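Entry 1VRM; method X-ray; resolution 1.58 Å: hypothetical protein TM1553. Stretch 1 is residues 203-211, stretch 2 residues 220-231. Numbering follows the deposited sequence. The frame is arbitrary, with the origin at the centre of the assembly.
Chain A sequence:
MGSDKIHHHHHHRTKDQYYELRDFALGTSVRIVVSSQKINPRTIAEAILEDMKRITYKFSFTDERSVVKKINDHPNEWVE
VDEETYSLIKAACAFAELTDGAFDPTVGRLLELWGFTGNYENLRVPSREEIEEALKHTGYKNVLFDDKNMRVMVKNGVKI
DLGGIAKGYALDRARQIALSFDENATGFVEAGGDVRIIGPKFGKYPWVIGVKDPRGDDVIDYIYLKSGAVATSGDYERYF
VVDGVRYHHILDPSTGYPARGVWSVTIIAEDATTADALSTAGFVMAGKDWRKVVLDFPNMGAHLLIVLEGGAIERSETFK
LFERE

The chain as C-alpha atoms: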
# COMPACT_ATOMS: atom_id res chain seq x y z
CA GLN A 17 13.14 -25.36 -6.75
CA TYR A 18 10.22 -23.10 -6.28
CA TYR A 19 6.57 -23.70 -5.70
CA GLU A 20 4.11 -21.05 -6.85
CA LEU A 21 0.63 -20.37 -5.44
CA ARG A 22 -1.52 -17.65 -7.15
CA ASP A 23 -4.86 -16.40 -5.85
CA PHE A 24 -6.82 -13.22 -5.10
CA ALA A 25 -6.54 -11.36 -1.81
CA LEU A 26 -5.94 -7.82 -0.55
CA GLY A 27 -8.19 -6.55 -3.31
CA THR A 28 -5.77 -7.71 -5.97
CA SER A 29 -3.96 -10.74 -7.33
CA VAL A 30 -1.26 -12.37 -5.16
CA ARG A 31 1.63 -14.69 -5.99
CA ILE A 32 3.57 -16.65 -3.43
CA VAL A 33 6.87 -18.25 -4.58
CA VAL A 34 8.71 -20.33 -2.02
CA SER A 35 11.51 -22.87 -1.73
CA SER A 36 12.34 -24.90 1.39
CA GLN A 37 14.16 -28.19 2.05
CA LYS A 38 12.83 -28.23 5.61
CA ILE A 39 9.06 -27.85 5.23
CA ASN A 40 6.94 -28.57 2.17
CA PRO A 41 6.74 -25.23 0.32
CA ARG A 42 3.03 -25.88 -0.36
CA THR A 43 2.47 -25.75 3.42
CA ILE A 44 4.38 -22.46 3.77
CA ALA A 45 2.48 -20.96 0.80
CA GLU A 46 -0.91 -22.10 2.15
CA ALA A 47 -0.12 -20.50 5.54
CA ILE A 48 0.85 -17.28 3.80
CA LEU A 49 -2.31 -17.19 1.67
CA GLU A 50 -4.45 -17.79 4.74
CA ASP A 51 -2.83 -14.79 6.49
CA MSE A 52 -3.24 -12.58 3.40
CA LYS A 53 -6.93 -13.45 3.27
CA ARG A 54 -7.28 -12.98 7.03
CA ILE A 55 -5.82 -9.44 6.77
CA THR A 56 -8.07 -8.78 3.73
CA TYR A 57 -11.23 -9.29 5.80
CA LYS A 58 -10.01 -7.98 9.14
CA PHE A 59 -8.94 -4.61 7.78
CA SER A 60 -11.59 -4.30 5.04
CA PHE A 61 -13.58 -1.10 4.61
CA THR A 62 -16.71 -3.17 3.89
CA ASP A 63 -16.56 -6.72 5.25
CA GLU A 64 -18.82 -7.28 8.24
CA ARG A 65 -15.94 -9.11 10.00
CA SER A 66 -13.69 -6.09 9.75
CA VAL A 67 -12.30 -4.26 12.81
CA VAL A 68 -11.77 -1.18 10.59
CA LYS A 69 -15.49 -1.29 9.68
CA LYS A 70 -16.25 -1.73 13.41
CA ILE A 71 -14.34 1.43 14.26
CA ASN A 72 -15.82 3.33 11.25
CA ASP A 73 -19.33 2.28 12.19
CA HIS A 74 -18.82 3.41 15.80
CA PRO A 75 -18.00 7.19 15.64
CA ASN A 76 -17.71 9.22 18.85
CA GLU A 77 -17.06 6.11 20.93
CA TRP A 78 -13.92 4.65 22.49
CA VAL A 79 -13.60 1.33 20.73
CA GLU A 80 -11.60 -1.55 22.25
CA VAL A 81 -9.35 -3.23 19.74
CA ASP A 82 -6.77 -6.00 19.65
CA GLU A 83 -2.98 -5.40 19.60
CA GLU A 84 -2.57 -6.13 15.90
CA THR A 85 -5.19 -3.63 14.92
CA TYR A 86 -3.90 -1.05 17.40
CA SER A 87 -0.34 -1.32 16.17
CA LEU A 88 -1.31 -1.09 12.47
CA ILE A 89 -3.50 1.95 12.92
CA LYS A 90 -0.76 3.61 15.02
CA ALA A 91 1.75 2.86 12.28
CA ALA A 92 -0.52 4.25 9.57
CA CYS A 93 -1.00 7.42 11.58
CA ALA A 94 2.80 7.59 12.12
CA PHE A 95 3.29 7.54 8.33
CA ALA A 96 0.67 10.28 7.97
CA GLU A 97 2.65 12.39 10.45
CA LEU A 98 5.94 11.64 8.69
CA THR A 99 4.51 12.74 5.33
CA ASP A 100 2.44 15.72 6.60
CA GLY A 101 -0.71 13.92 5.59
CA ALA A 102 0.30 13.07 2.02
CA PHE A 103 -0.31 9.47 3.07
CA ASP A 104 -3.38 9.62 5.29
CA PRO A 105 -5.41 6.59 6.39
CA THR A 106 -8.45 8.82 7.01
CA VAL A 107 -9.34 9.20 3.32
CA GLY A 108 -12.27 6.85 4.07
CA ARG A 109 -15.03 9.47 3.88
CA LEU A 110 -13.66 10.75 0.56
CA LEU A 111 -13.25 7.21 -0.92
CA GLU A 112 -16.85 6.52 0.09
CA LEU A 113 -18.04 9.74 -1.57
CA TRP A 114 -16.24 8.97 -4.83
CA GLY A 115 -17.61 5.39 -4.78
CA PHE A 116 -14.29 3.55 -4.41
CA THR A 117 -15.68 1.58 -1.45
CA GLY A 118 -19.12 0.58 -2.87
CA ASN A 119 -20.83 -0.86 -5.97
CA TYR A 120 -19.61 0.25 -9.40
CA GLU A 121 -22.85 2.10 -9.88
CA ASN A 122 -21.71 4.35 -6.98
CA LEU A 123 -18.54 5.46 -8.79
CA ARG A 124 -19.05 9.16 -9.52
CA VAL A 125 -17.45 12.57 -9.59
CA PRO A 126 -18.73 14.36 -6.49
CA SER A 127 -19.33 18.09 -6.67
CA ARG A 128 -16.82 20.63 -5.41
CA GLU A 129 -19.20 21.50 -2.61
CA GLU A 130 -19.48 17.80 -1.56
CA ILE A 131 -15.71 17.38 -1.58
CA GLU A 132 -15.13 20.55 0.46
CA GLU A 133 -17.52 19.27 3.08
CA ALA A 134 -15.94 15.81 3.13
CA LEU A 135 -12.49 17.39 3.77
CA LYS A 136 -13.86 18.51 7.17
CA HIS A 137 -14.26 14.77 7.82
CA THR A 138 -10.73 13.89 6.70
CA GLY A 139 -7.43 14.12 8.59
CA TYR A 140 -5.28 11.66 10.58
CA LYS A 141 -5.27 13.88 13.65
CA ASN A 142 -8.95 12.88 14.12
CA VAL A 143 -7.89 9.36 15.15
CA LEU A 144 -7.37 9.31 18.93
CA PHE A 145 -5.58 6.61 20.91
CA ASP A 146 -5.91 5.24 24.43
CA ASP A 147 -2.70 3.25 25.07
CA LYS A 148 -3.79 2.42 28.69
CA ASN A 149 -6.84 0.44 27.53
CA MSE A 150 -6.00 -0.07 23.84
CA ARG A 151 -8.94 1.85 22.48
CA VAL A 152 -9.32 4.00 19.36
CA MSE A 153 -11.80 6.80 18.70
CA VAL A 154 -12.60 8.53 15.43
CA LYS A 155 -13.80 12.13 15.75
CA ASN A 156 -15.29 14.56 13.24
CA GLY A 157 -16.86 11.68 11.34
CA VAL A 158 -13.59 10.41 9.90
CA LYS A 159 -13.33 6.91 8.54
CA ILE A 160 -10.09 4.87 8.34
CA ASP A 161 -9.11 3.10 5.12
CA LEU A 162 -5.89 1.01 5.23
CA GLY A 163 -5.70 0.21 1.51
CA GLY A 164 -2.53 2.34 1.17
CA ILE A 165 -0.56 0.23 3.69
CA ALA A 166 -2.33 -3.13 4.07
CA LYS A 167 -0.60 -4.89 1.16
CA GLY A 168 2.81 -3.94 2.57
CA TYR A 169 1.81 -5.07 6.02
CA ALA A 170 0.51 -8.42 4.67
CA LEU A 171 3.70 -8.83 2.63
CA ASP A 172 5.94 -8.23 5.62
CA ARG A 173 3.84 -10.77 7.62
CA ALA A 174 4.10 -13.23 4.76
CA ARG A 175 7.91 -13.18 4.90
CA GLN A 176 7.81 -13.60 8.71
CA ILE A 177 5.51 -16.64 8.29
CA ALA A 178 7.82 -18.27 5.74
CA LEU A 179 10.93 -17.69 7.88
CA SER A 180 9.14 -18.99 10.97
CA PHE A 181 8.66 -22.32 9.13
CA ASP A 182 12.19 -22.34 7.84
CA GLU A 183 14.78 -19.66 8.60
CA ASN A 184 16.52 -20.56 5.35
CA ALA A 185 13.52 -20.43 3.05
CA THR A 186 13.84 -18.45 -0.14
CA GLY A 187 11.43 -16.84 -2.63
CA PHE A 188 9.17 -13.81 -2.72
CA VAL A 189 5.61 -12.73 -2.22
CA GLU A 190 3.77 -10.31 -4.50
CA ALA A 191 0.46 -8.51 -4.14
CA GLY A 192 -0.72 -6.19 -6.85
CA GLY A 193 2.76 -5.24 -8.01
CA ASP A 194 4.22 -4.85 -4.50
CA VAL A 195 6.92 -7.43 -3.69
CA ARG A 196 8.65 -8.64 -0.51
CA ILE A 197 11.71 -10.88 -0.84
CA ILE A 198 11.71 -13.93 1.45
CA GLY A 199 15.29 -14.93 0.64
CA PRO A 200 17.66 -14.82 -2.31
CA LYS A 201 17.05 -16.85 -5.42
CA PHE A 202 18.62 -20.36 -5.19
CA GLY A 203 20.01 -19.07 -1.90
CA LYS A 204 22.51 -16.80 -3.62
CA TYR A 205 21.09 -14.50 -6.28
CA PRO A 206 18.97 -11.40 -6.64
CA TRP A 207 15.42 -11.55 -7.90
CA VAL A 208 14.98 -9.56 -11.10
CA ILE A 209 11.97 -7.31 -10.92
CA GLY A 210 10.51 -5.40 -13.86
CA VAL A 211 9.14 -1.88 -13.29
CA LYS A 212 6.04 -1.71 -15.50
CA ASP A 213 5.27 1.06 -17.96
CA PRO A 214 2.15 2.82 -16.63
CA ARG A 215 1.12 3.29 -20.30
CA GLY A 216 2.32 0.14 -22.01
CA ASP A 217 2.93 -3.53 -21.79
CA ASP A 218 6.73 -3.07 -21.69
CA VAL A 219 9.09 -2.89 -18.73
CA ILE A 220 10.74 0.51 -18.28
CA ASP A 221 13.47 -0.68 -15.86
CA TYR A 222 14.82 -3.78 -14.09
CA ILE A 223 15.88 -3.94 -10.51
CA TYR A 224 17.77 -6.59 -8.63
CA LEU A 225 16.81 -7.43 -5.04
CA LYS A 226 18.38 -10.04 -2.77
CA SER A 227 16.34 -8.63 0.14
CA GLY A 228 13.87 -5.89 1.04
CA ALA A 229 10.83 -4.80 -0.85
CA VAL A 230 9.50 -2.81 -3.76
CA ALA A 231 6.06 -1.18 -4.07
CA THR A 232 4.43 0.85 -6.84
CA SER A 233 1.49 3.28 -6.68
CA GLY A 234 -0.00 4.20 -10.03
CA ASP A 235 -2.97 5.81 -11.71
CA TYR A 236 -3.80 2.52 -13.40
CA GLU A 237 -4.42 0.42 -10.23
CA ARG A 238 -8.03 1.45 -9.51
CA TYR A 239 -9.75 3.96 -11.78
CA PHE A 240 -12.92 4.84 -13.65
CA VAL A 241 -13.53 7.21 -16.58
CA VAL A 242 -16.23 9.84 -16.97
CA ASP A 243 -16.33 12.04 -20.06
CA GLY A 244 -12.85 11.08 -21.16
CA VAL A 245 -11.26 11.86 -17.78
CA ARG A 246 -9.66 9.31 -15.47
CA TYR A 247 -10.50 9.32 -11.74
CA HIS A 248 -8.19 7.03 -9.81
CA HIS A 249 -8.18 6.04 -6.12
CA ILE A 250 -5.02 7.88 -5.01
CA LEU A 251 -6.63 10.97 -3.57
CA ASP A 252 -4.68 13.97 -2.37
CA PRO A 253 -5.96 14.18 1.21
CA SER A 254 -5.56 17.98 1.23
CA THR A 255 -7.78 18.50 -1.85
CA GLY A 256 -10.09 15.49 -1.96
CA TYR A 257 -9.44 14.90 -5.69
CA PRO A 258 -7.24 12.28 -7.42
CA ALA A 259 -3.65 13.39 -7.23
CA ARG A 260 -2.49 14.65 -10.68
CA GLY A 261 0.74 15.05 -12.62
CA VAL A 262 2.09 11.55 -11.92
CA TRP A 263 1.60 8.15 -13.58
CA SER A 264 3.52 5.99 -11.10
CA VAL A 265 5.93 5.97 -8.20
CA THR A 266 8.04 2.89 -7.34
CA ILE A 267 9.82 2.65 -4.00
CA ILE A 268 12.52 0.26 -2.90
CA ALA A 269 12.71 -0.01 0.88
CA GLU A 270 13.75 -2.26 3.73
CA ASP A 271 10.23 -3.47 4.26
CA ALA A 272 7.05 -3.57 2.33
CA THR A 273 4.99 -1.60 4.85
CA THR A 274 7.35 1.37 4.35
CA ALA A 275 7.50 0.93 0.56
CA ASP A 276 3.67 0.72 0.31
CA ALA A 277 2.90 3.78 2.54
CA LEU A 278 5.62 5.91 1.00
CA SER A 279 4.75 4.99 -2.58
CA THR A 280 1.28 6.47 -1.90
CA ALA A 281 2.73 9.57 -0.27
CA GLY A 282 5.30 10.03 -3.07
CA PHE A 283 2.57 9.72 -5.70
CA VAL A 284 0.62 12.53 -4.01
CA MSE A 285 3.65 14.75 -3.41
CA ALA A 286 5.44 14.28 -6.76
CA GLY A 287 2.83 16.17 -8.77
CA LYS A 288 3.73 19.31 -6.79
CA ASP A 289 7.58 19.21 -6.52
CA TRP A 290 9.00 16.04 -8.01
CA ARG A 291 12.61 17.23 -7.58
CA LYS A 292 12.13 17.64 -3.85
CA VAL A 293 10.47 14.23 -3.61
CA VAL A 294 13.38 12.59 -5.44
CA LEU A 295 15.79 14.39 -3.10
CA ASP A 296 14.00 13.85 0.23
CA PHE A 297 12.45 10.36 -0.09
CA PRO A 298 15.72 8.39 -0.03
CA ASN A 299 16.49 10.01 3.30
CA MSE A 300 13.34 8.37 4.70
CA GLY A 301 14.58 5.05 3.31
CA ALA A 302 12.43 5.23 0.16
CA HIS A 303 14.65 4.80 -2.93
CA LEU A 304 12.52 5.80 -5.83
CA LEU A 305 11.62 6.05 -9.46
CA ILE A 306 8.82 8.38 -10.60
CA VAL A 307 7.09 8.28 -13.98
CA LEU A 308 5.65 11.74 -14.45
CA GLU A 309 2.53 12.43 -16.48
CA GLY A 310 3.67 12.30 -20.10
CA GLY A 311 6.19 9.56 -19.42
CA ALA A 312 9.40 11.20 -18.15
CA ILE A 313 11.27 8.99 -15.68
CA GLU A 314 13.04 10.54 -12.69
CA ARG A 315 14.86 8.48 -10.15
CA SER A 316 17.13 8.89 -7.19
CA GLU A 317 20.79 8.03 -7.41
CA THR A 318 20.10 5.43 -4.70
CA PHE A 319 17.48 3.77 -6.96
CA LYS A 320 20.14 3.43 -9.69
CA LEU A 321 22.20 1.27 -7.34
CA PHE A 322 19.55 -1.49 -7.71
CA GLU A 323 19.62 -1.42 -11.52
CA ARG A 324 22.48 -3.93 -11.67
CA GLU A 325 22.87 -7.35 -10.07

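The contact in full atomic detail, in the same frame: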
# COMPACT_ATOMS: atom_id res chain seq x y z
N GLY A 203 19.21 -19.39 -3.07
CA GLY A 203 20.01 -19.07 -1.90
C GLY A 203 21.15 -18.11 -2.07
O GLY A 203 21.89 -17.83 -1.12
N LYS A 204 21.33 -17.60 -3.29
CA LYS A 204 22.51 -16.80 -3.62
C LYS A 204 22.25 -15.55 -4.41
O LYS A 204 23.06 -14.64 -4.35
CB LYS A 204 23.49 -17.65 -4.46
CG LYS A 204 23.96 -18.93 -3.80
CD LYS A 204 24.97 -19.65 -4.72
CE LYS A 204 25.44 -20.97 -4.11
NZ LYS A 204 26.41 -21.75 -4.99
N TYR A 205 21.18 -15.52 -5.21
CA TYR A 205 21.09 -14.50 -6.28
C TYR A 205 19.96 -13.51 -6.07
O TYR A 205 19.00 -13.80 -5.35
CB TYR A 205 20.89 -15.15 -7.64
CG TYR A 205 21.92 -16.13 -7.98
CD1 TYR A 205 23.20 -15.72 -8.30
CD2 TYR A 205 21.62 -17.47 -8.01
CE1 TYR A 205 24.18 -16.64 -8.62
CE2 TYR A 205 22.62 -18.43 -8.34
CZ TYR A 205 23.89 -17.99 -8.64
OH TYR A 205 24.89 -18.89 -8.99
N PRO A 206 20.08 -12.34 -6.67
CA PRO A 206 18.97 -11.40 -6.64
C PRO A 206 17.80 -11.84 -7.51
O PRO A 206 17.96 -12.53 -8.52
CB PRO A 206 19.60 -10.09 -7.18
CG PRO A 206 20.61 -10.52 -8.08
CD PRO A 206 21.22 -11.78 -7.43
N TRP A 207 16.61 -11.45 -7.09
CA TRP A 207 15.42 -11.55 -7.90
C TRP A 207 15.40 -10.35 -8.83
O TRP A 207 15.68 -9.22 -8.43
CB TRP A 207 14.16 -11.58 -7.07
CG TRP A 207 14.11 -12.76 -6.15
CD1 TRP A 207 14.59 -12.85 -4.88
CD2 TRP A 207 13.64 -14.05 -6.49
NE1 TRP A 207 14.39 -14.10 -4.39
CE2 TRP A 207 13.83 -14.88 -5.37
CE3 TRP A 207 13.07 -14.59 -7.63
CZ2 TRP A 207 13.46 -16.20 -5.37
CZ3 TRP A 207 12.70 -15.90 -7.63
CH2 TRP A 207 12.89 -16.69 -6.49
N VAL A 208 15.01 -10.60 -10.06
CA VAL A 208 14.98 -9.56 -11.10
C VAL A 208 13.56 -9.12 -11.25
O VAL A 208 12.67 -9.93 -11.56
CB VAL A 208 15.47 -10.06 -12.45
CG1 VAL A 208 15.57 -8.85 -13.44
CG2 VAL A 208 16.81 -10.73 -12.30
N ILE A 209 13.32 -7.85 -11.00
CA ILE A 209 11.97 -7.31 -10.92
C ILE A 209 11.82 -6.22 -11.98
O ILE A 209 12.63 -5.30 -12.05
CB ILE A 209 11.64 -6.78 -9.53
CG1 ILE A 209 11.77 -7.90 -8.50
CG2 ILE A 209 10.25 -6.17 -9.52
CD1 ILE A 209 11.83 -7.47 -7.08
N GLY A 210 10.81 -6.37 -12.81
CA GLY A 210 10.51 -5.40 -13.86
C GLY A 210 9.61 -4.28 -13.36
O GLY A 210 8.61 -4.55 -12.73
N VAL A 211 9.97 -3.02 -13.61
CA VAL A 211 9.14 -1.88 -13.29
C VAL A 211 8.26 -1.67 -14.53
O VAL A 211 8.77 -1.51 -15.62
CB VAL A 211 9.96 -0.60 -13.03
CG1 VAL A 211 9.06 0.58 -12.75
CG2 VAL A 211 11.02 -0.84 -11.89
N ILE A 220 9.93 -0.68 -18.09
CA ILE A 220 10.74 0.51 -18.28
C ILE A 220 12.07 0.41 -17.52
O ILE A 220 12.98 1.19 -17.78
CB ILE A 220 9.99 1.80 -17.89
CG1 ILE A 220 9.58 1.74 -16.42
CG2 ILE A 220 8.81 2.07 -18.83
CD1 ILE A 220 8.91 3.03 -15.94
N ASP A 221 12.20 -0.54 -16.60
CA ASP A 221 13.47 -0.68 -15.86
C ASP A 221 13.46 -2.04 -15.17
O ASP A 221 12.37 -2.58 -14.92
CB ASP A 221 13.55 0.43 -14.82
CG ASP A 221 14.97 0.71 -14.33
OD1 ASP A 221 15.99 0.14 -14.85
OD2 ASP A 221 15.07 1.52 -13.37
N TYR A 222 14.66 -2.57 -14.90
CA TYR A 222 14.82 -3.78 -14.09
C TYR A 222 15.62 -3.49 -12.85
O TYR A 222 16.64 -2.80 -12.93
CB TYR A 222 15.51 -4.87 -14.86
CG TYR A 222 14.63 -5.52 -15.90
CD1 TYR A 222 13.67 -6.46 -15.55
CD2 TYR A 222 14.75 -5.16 -17.23
CE1 TYR A 222 12.86 -7.05 -16.50
CE2 TYR A 222 13.94 -5.74 -18.19
CZ TYR A 222 13.02 -6.68 -17.81
OH TYR A 222 12.22 -7.25 -18.78
N ILE A 223 15.13 -4.00 -11.73
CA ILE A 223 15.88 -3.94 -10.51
C ILE A 223 16.18 -5.31 -9.98
O ILE A 223 15.56 -6.30 -10.37
CB ILE A 223 15.20 -3.06 -9.44
CG1 ILE A 223 13.84 -3.64 -9.07
CG2 ILE A 223 15.05 -1.64 -9.96
CD1 ILE A 223 13.31 -3.18 -7.73
N TYR A 224 17.19 -5.35 -9.13
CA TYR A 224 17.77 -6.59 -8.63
C TYR A 224 17.71 -6.53 -7.13
O TYR A 224 18.31 -5.67 -6.53
CB TYR A 224 19.20 -6.72 -9.14
CG TYR A 224 19.23 -6.84 -10.64
CD1 TYR A 224 19.14 -5.72 -11.45
CD2 TYR A 224 19.37 -8.08 -11.25
CE1 TYR A 224 19.16 -5.83 -12.84
CE2 TYR A 224 19.38 -8.19 -12.60
CZ TYR A 224 19.29 -7.08 -13.40
OH TYR A 224 19.30 -7.23 -14.77
N LEU A 225 16.96 -7.42 -6.50
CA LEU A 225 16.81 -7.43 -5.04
C LEU A 225 17.13 -8.81 -4.46
O LEU A 225 16.48 -9.82 -4.79
CB LEU A 225 15.40 -7.04 -4.58
CG LEU A 225 14.88 -5.64 -4.88
CD1 LEU A 225 13.45 -5.53 -4.36
CD2 LEU A 225 15.74 -4.60 -4.22
N LYS A 226 18.15 -8.84 -3.61
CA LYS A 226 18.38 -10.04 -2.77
C LYS A 226 17.60 -10.00 -1.46
O LYS A 226 17.52 -11.00 -0.79
CB LYS A 226 19.87 -10.31 -2.49
CG LYS A 226 20.72 -10.78 -3.67
CD LYS A 226 22.20 -11.13 -3.24
CE LYS A 226 22.28 -12.33 -2.27
NZ LYS A 226 23.69 -13.00 -2.24
N SER A 227 17.04 -8.84 -1.10
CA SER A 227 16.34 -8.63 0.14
C SER A 227 15.47 -7.38 -0.01
O SER A 227 15.57 -6.67 -1.02
CB SER A 227 17.31 -8.46 1.31
OG SER A 227 18.07 -7.25 1.21
N GLY A 228 14.64 -7.12 0.98
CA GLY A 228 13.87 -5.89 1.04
C GLY A 228 12.58 -5.99 0.25
O GLY A 228 12.00 -7.08 0.09
N ALA A 229 12.11 -4.84 -0.23
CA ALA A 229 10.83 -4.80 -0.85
C ALA A 229 10.76 -3.70 -1.89
O ALA A 229 11.54 -2.76 -1.89
CB ALA A 229 9.73 -4.53 0.26
N VAL A 230 9.79 -3.84 -2.79
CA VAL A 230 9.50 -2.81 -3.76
C VAL A 230 7.98 -2.66 -3.84
O VAL A 230 7.25 -3.65 -3.77
CB VAL A 230 10.15 -3.07 -5.13
CG1 VAL A 230 9.72 -4.37 -5.79
CG2 VAL A 230 9.88 -1.89 -6.07
N ALA A 231 7.50 -1.43 -3.96
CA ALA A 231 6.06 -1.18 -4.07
C ALA A 231 5.86 -0.07 -5.10
O ALA A 231 6.63 0.90 -5.12
CB ALA A 231 5.48 -0.77 -2.72
O HOH W 1 22.89 -15.02 -0.49

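The apolar centre of this antiparallel pairing lies on the sheet face that carries Trp207, Ile209, Val211, Ile223 and Leu225. Ile209 occupies its middle: its CB lies 3.9 Å from Ile223 CG1, while its extended m,t side chain carries CD1 to 3.7 Å from Leu225 CD1 and 4.0 Å from Val230 CG1, so one branched residue links the first strand to both strands of the second stretch. Val211, buried, sets CG1 3.9 Å from Ile220 CG1. Beta-branched residues suit these positions, filling space close to an extended backbone.

The other face is more exposed and carries two tyrosine rings that pack against Val208. Val208 fits between the two, CG1 3.7 Å from Tyr222 CD1 and CG2 3.6 Å from Tyr224 CE2. Gly210 leaves its CA 3.7 Å from Tyr222 CD1; a CB there would be tight against that ring.

Between the faces runs the backbone ladder. Trp207 N to Leu225 O and Ile209 N to Ile223 O, both 2.8 Å, are returned by Leu225 N to Trp207 O at 2.9 Å and Ile223 N to Ile209 O at 2.8 Å.

At the polar edge, Lys226 lays CG 3.7 Å from Pro206 CB, and its NZ donates to Lys204 O at 2.7 Å. A water joins NZ to Gly203 O.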